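Long-range contacts in LYND (Lyngbya aestuarii, PDB 4V1T), which is probably an ATP-dependent YcaO-type cyclodehydratase that converts side chains of a precursor peptide, such as cysteines, into azoline heterocycles: residues P5-F13 with L75-A84; V105-V114 with I264-V273. All coordinates share one frame; numbering follows the deposited sequence.

Interaction 1 comes first along the chain and is closed before interaction 2 opens. It lies in the region assigned to the winged helix-turn-helix family, where strand 6-9 pairs with strand 81-83. Interaction 2 joins the end of helix 103-109 and the run into strand 114-118, a strand of the mixed sheet, to helix 250-275. Their centres are about 20 Å apart and their nearest atoms about 7 Å, so the two do not touch. Helix 90-98 lies between them in sequence and meets residues of both, which links the two regions. Both contacts precede the ADP pocket, whose residues fall between 344 and 640, and so belong to the N-terminal part of the chain, not to the nucleotide site.

Interaction 1: P5-F13 with L75-A84; sequences PLLQIQPHF and LAEKGYLTEA
Phe13 CE2 meets Tyr80 at the edge of the tyrosine ring, near its plane, 4.3 Å from CD1; on the Phe13 side the approach is oblique. His12 CE1 lies over one face of Phe13, and Lys78 O over one face of Tyr80, each offset toward the rim. His32 meets both rings, its plane about 80° from that of Phe13 and edge-to-face with Tyr80. The backbones pair as antiparallel strands. Gln8 and Thr82 form the hydrogen-bonded pair, with Gln8 N to Thr82 O at 3.2 Å and Thr82 N to Gln8 O at 3.1 Å. Ala84 N to Leu6 O (2.8 Å) and Gln10 N to Tyr80 O (3.1 Å) continue the ladder on either side. With its CG set between the backbone N and the carbonyl carbon (chi1 68°), the extended Gln8 chain brings NE2 to 3.5 Å from Ala84 CB. Ile9 crosses Leu75 at about a right angle, its CD1 4.1 Å from Leu75 CD1. Gly79, with positive phi, ends helix 65-78 in a Schellman motif. Strand 6-9 is thus the middle of a three-stranded sheet, between 50-51 and 81-83, consistent with a winged helix-turn-helix domain; Leu72 of helix 65-78 touches Leu7 and Leu81.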
# COMPACT_ATOMS: atom_id res chain seq x y z
N PRO B 5 42.27 -7.10 24.60
CA PRO B 5 41.22 -6.31 23.94
C PRO B 5 40.11 -5.92 24.90
O PRO B 5 39.85 -6.62 25.87
CB PRO B 5 40.70 -7.26 22.86
CG PRO B 5 40.92 -8.61 23.42
CD PRO B 5 42.19 -8.53 24.22
N LEU B 6 39.44 -4.81 24.61
CA LEU B 6 38.37 -4.33 25.47
C LEU B 6 37.04 -4.99 25.13
O LEU B 6 36.65 -5.07 23.96
CB LEU B 6 38.26 -2.82 25.35
CG LEU B 6 39.49 -2.05 25.83
CD1 LEU B 6 39.38 -0.59 25.43
CD2 LEU B 6 39.68 -2.20 27.33
N LEU B 7 36.36 -5.48 26.16
CA LEU B 7 35.05 -6.10 26.00
C LEU B 7 33.95 -5.10 26.29
O LEU B 7 34.08 -4.24 27.15
CB LEU B 7 34.91 -7.30 26.94
CG LEU B 7 35.91 -8.43 26.75
CD1 LEU B 7 35.72 -9.46 27.85
CD2 LEU B 7 35.74 -9.07 25.37
N GLN B 8 32.86 -5.21 25.55
CA GLN B 8 31.70 -4.38 25.80
C GLN B 8 30.44 -4.96 25.17
O GLN B 8 30.48 -5.57 24.10
CB GLN B 8 31.92 -2.95 25.28
CG GLN B 8 32.00 -2.82 23.77
CD GLN B 8 31.94 -1.36 23.30
OE1 GLN B 8 31.64 -0.44 24.06
NE2 GLN B 8 32.22 -1.16 22.02
N ILE B 9 29.33 -4.78 25.86
CA ILE B 9 28.04 -4.98 25.25
C ILE B 9 27.95 -3.92 24.16
O ILE B 9 28.33 -2.77 24.34
CB ILE B 9 26.88 -4.83 26.24
CG1 ILE B 9 27.00 -5.85 27.37
CG2 ILE B 9 25.55 -5.03 25.53
CD1 ILE B 9 27.01 -7.31 26.94
N GLN B 10 27.46 -4.33 23.00
CA GLN B 10 27.48 -3.46 21.84
C GLN B 10 26.86 -2.11 22.13
O GLN B 10 25.79 -2.04 22.71
CB GLN B 10 26.83 -4.13 20.63
CG GLN B 10 25.60 -5.00 20.89
CD GLN B 10 25.54 -6.14 19.89
OE1 GLN B 10 26.57 -6.69 19.48
NE2 GLN B 10 24.34 -6.49 19.46
N PRO B 11 27.57 -1.03 21.73
CA PRO B 11 27.36 0.31 22.29
C PRO B 11 26.09 1.02 21.87
O PRO B 11 25.85 2.14 22.33
CB PRO B 11 28.59 1.08 21.81
CG PRO B 11 28.98 0.40 20.56
CD PRO B 11 28.67 -1.05 20.76
N HIS B 12 25.27 0.41 21.01
CA HIS B 12 24.02 1.04 20.62
C HIS B 12 22.95 0.77 21.68
O HIS B 12 21.89 1.38 21.66
CB HIS B 12 23.58 0.57 19.23
CG HIS B 12 23.17 -0.87 19.16
ND1 HIS B 12 21.89 -1.29 19.44
CD2 HIS B 12 23.86 -1.98 18.80
CE1 HIS B 12 21.81 -2.59 19.28
NE2 HIS B 12 22.99 -3.04 18.88
N PHE B 13 23.26 -0.13 22.61
CA PHE B 13 22.37 -0.42 23.72
C PHE B 13 22.63 0.49 24.92
O PHE B 13 23.77 0.69 25.31
CB PHE B 13 22.51 -1.87 24.16
CG PHE B 13 21.86 -2.86 23.23
CD1 PHE B 13 20.56 -2.67 22.79
CD2 PHE B 13 22.56 -3.98 22.78
CE1 PHE B 13 19.96 -3.57 21.92
CE2 PHE B 13 21.97 -4.88 21.92
CZ PHE B 13 20.67 -4.67 21.48
N LEU B 75 26.90 -14.55 25.88
CA LEU B 75 26.60 -13.24 25.33
C LEU B 75 27.16 -13.12 23.93
O LEU B 75 26.52 -12.62 23.04
CB LEU B 75 27.17 -12.14 26.21
CG LEU B 75 26.47 -11.98 27.55
CD1 LEU B 75 27.27 -11.08 28.45
CD2 LEU B 75 25.08 -11.43 27.37
N ALA B 76 28.35 -13.64 23.75
CA ALA B 76 29.02 -13.61 22.46
C ALA B 76 28.23 -14.41 21.43
O ALA B 76 27.98 -13.93 20.34
CB ALA B 76 30.43 -14.16 22.59
N GLU B 77 27.83 -15.62 21.81
CA GLU B 77 27.14 -16.51 20.88
C GLU B 77 25.76 -16.00 20.50
O GLU B 77 25.27 -16.29 19.40
CB GLU B 77 27.01 -17.91 21.49
CG GLU B 77 28.33 -18.68 21.52
CD GLU B 77 28.21 -20.01 22.25
OE1 GLU B 77 27.13 -20.30 22.81
OE2 GLU B 77 29.20 -20.78 22.26
N LYS B 78 25.12 -15.25 21.39
CA LYS B 78 23.81 -14.66 21.10
C LYS B 78 23.94 -13.29 20.43
O LYS B 78 22.95 -12.68 20.04
CB LYS B 78 22.97 -14.56 22.38
CG LYS B 78 22.09 -15.78 22.66
CD LYS B 78 22.91 -17.01 23.03
CE LYS B 78 22.05 -18.28 23.05
NZ LYS B 78 22.86 -19.51 23.25
N GLY B 79 25.17 -12.80 20.31
CA GLY B 79 25.45 -11.60 19.54
C GLY B 79 25.35 -10.30 20.31
O GLY B 79 25.21 -9.25 19.71
N TYR B 80 25.41 -10.37 21.64
CA TYR B 80 25.31 -9.18 22.49
C TYR B 80 26.68 -8.61 22.81
O TYR B 80 26.83 -7.41 23.03
CB TYR B 80 24.60 -9.52 23.80
CG TYR B 80 23.15 -9.90 23.61
CD1 TYR B 80 22.21 -8.95 23.27
CD2 TYR B 80 22.73 -11.21 23.80
CE1 TYR B 80 20.88 -9.29 23.10
CE2 TYR B 80 21.40 -11.55 23.64
CZ TYR B 80 20.48 -10.58 23.30
OH TYR B 80 19.15 -10.90 23.13
N LEU B 81 27.69 -9.48 22.86
CA LEU B 81 29.03 -9.07 23.25
C LEU B 81 29.87 -8.83 22.01
O LEU B 81 29.68 -9.48 20.99
CB LEU B 81 29.69 -10.13 24.13
CG LEU B 81 31.02 -9.75 24.78
CD1 LEU B 81 30.81 -8.72 25.87
CD2 LEU B 81 31.71 -10.99 25.35
N THR B 82 30.80 -7.88 22.11
CA THR B 82 31.74 -7.63 21.03
C THR B 82 33.02 -7.00 21.54
O THR B 82 33.07 -6.46 22.64
CB THR B 82 31.12 -6.73 19.93
OG1 THR B 82 32.02 -6.61 18.82
CG2 THR B 82 30.79 -5.33 20.47
N GLU B 83 34.05 -7.09 20.71
CA GLU B 83 35.29 -6.38 20.95
C GLU B 83 35.06 -4.90 20.70
O GLU B 83 34.35 -4.52 19.76
CB GLU B 83 36.37 -6.92 20.01
CG GLU B 83 37.79 -6.87 20.54
CD GLU B 83 38.81 -7.17 19.46
OE1 GLU B 83 38.42 -7.72 18.40
OE2 GLU B 83 39.99 -6.83 19.66
N ALA B 84 35.64 -4.04 21.53
CA ALA B 84 35.54 -2.60 21.30
C ALA B 84 36.63 -2.14 20.35
O ALA B 84 37.74 -2.68 20.35
CB ALA B 84 35.62 -1.84 22.61

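Interaction 2: V105-V114 with I264-V273; sequences VAAEALRQPV and IAKWIVKYHV
Gln112 NE2 donates the hydrogen bond that crosses this contact, to Ile268 O at 3.1 Å; it arrives from above that carbonyl's plane, while His272 N reaches the same oxygen from the opposite face. A second bond holds the amide within its own segment, NE2 to Ala109 O at 2.8 Å, nearly straight at 169°, in the carbonyl plane and on a lone pair. Both acceptors lie close to the amide plane. Gln112 OE1 is then in plane at the edge of the Tyr271 ring, 3.4 Å from CD2, with amide and ring nearly coplanar. Around His272 the packing is close: Ala109 CB sits 3.3 Å from His272 CB. His272 CG is anti to the backbone N (chi1 176°), which carries the ring to Ala109, whose CA lies over one face; Val105 CG1 is at its edge in plane. Among the aliphatic groups, Val105 CG1 meets Val273 CG2 at 3.5 Å, Leu110 crosses Ile268 at about a right angle, CD2 3.9 Å from CD1, and Val114 CG2 faces Ile264 and Ile268. Trp96 of helix 90-98 packs on Leu110 and Val269. Apolar packing therefore joins segments 105-109 and 264-273, their axes 109° apart, and the amide nitrogen, which donates two hydrogen bonds, fixes the turn against an already hydrogen-bonded carbonyl.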
# COMPACT_ATOMS: atom_id res chain seq x y z
N VAL B 105 35.59 -4.47 13.09
CA VAL B 105 35.39 -4.80 11.68
C VAL B 105 35.01 -3.56 10.87
O VAL B 105 35.48 -3.36 9.75
CB VAL B 105 34.31 -5.88 11.49
CG1 VAL B 105 33.98 -6.07 10.02
CG2 VAL B 105 34.76 -7.20 12.11
N ALA B 106 34.14 -2.74 11.45
CA ALA B 106 33.70 -1.50 10.79
C ALA B 106 34.87 -0.55 10.63
O ALA B 106 35.01 0.10 9.60
CB ALA B 106 32.59 -0.84 11.59
N ALA B 107 35.71 -0.45 11.66
CA ALA B 107 36.85 0.45 11.63
C ALA B 107 37.81 0.10 10.50
O ALA B 107 38.36 0.98 9.84
CB ALA B 107 37.57 0.40 12.97
N GLU B 108 38.00 -1.20 10.27
CA GLU B 108 38.90 -1.65 9.21
C GLU B 108 38.29 -1.37 7.82
O GLU B 108 38.98 -0.93 6.91
CB GLU B 108 39.20 -3.14 9.37
CG GLU B 108 40.61 -3.54 8.97
CD GLU B 108 41.66 -3.09 9.97
OE1 GLU B 108 41.37 -3.08 11.19
OE2 GLU B 108 42.77 -2.75 9.53
N ALA B 109 37.00 -1.62 7.69
CA ALA B 109 36.32 -1.41 6.42
C ALA B 109 36.36 0.06 6.00
O ALA B 109 36.46 0.37 4.81
CB ALA B 109 34.88 -1.87 6.51
N LEU B 110 36.28 0.95 6.98
CA LEU B 110 36.26 2.38 6.72
C LEU B 110 37.59 2.92 6.20
O LEU B 110 37.65 4.05 5.72
CB LEU B 110 35.85 3.14 7.99
CG LEU B 110 34.38 3.02 8.43
CD1 LEU B 110 34.18 3.71 9.76
CD2 LEU B 110 33.45 3.62 7.40
N ARG B 111 38.65 2.11 6.29
CA ARG B 111 39.98 2.50 5.81
C ARG B 111 40.11 2.34 4.30
O ARG B 111 41.11 2.74 3.72
CB ARG B 111 41.07 1.67 6.48
CG ARG B 111 41.21 1.93 7.96
CD ARG B 111 42.34 1.11 8.56
NE ARG B 111 42.44 1.27 10.01
CZ ARG B 111 42.05 2.35 10.68
NH1 ARG B 111 41.53 3.40 10.06
NH2 ARG B 111 42.19 2.40 12.01
N GLN B 112 39.12 1.74 3.67
CA GLN B 112 39.13 1.55 2.22
C GLN B 112 38.97 2.90 1.52
O GLN B 112 38.00 3.61 1.79
CB GLN B 112 38.01 0.62 1.79
CG GLN B 112 38.17 -0.82 2.23
CD GLN B 112 36.93 -1.65 1.96
OE1 GLN B 112 36.88 -2.42 1.01
NE2 GLN B 112 35.91 -1.48 2.80
N PRO B 113 39.92 3.26 0.64
CA PRO B 113 39.75 4.53 -0.05
C PRO B 113 38.69 4.48 -1.14
O PRO B 113 38.37 3.41 -1.67
CB PRO B 113 41.14 4.80 -0.64
CG PRO B 113 41.77 3.46 -0.78
CD PRO B 113 41.18 2.58 0.28
N VAL B 114 38.14 5.65 -1.46
CA VAL B 114 37.10 5.81 -2.47
C VAL B 114 37.55 6.86 -3.50
O VAL B 114 38.41 7.70 -3.20
CB VAL B 114 35.78 6.22 -1.78
CG1 VAL B 114 34.91 7.10 -2.65
CG2 VAL B 114 35.01 4.97 -1.35
N ILE B 264 27.46 5.54 1.29
CA ILE B 264 28.77 5.13 0.83
C ILE B 264 29.44 4.30 1.92
O ILE B 264 29.98 3.24 1.66
CB ILE B 264 29.64 6.34 0.44
CG1 ILE B 264 29.17 6.90 -0.90
CG2 ILE B 264 31.11 5.93 0.32
CD1 ILE B 264 29.64 8.32 -1.18
N ALA B 265 29.40 4.81 3.15
CA ALA B 265 29.98 4.13 4.30
C ALA B 265 29.32 2.77 4.52
O ALA B 265 29.99 1.77 4.73
CB ALA B 265 29.84 4.98 5.55
N LYS B 266 28.00 2.74 4.43
CA LYS B 266 27.26 1.52 4.63
C LYS B 266 27.60 0.50 3.56
O LYS B 266 27.65 -0.70 3.84
CB LYS B 266 25.76 1.79 4.65
CG LYS B 266 25.26 2.38 5.96
CD LYS B 266 23.78 2.11 6.18
CE LYS B 266 22.93 3.07 5.39
NZ LYS B 266 21.61 2.49 5.04
N TRP B 267 27.83 0.96 2.34
CA TRP B 267 28.22 0.05 1.27
C TRP B 267 29.60 -0.57 1.48
O TRP B 267 29.77 -1.78 1.35
CB TRP B 267 28.19 0.73 -0.11
CG TRP B 267 28.76 -0.17 -1.13
CD1 TRP B 267 29.99 -0.08 -1.70
CD2 TRP B 267 28.16 -1.35 -1.67
NE1 TRP B 267 30.19 -1.12 -2.57
CE2 TRP B 267 29.07 -1.91 -2.57
CE3 TRP B 267 26.92 -1.98 -1.48
CZ2 TRP B 267 28.80 -3.07 -3.29
CZ3 TRP B 267 26.65 -3.14 -2.19
CH2 TRP B 267 27.59 -3.67 -3.08
N ILE B 268 30.58 0.27 1.79
CA ILE B 268 31.96 -0.21 1.93
C ILE B 268 32.08 -1.16 3.11
O ILE B 268 32.85 -2.14 3.05
CB ILE B 268 32.99 0.93 2.07
CG1 ILE B 268 32.66 1.82 3.27
CG2 ILE B 268 33.04 1.76 0.79
CD1 ILE B 268 33.70 2.88 3.57
N VAL B 269 31.32 -0.90 4.18
CA VAL B 269 31.35 -1.78 5.35
C VAL B 269 30.75 -3.12 5.00
O VAL B 269 31.33 -4.19 5.27
CB VAL B 269 30.61 -1.16 6.54
CG1 VAL B 269 30.35 -2.19 7.64
CG2 VAL B 269 31.39 0.02 7.08
N LYS B 270 29.58 -3.07 4.37
CA LYS B 270 28.93 -4.26 3.86
C LYS B 270 29.85 -5.05 2.93
O LYS B 270 29.95 -6.28 3.01
CB LYS B 270 27.64 -3.86 3.15
CG LYS B 270 26.92 -4.99 2.43
CD LYS B 270 25.41 -4.78 2.48
CE LYS B 270 24.65 -5.72 1.59
NZ LYS B 270 23.22 -5.32 1.50
N TYR B 271 30.53 -4.34 2.05
CA TYR B 271 31.40 -4.96 1.07
C TYR B 271 32.59 -5.65 1.74
O TYR B 271 32.99 -6.73 1.34
CB TYR B 271 31.91 -3.92 0.09
CG TYR B 271 33.03 -4.40 -0.79
CD1 TYR B 271 32.80 -5.37 -1.77
CD2 TYR B 271 34.31 -3.90 -0.66
CE1 TYR B 271 33.82 -5.81 -2.59
CE2 TYR B 271 35.33 -4.34 -1.48
CZ TYR B 271 35.08 -5.29 -2.45
OH TYR B 271 36.09 -5.73 -3.26
N HIS B 272 33.14 -5.00 2.77
CA HIS B 272 34.27 -5.54 3.50
C HIS B 272 33.89 -6.86 4.17
O HIS B 272 34.65 -7.82 4.10
CB HIS B 272 34.74 -4.54 4.55
CG HIS B 272 35.85 -5.05 5.42
ND1 HIS B 272 37.15 -5.13 4.98
CD2 HIS B 272 35.85 -5.49 6.70
CE1 HIS B 272 37.91 -5.61 5.95
NE2 HIS B 272 37.14 -5.84 7.00
N VAL B 273 32.72 -6.92 4.79
CA VAL B 273 32.30 -8.08 5.56
C VAL B 273 31.87 -9.23 4.65
O VAL B 273 31.77 -10.36 5.10
CB VAL B 273 31.16 -7.72 6.54
CG1 VAL B 273 30.72 -8.92 7.38
CG2 VAL B 273 31.61 -6.62 7.48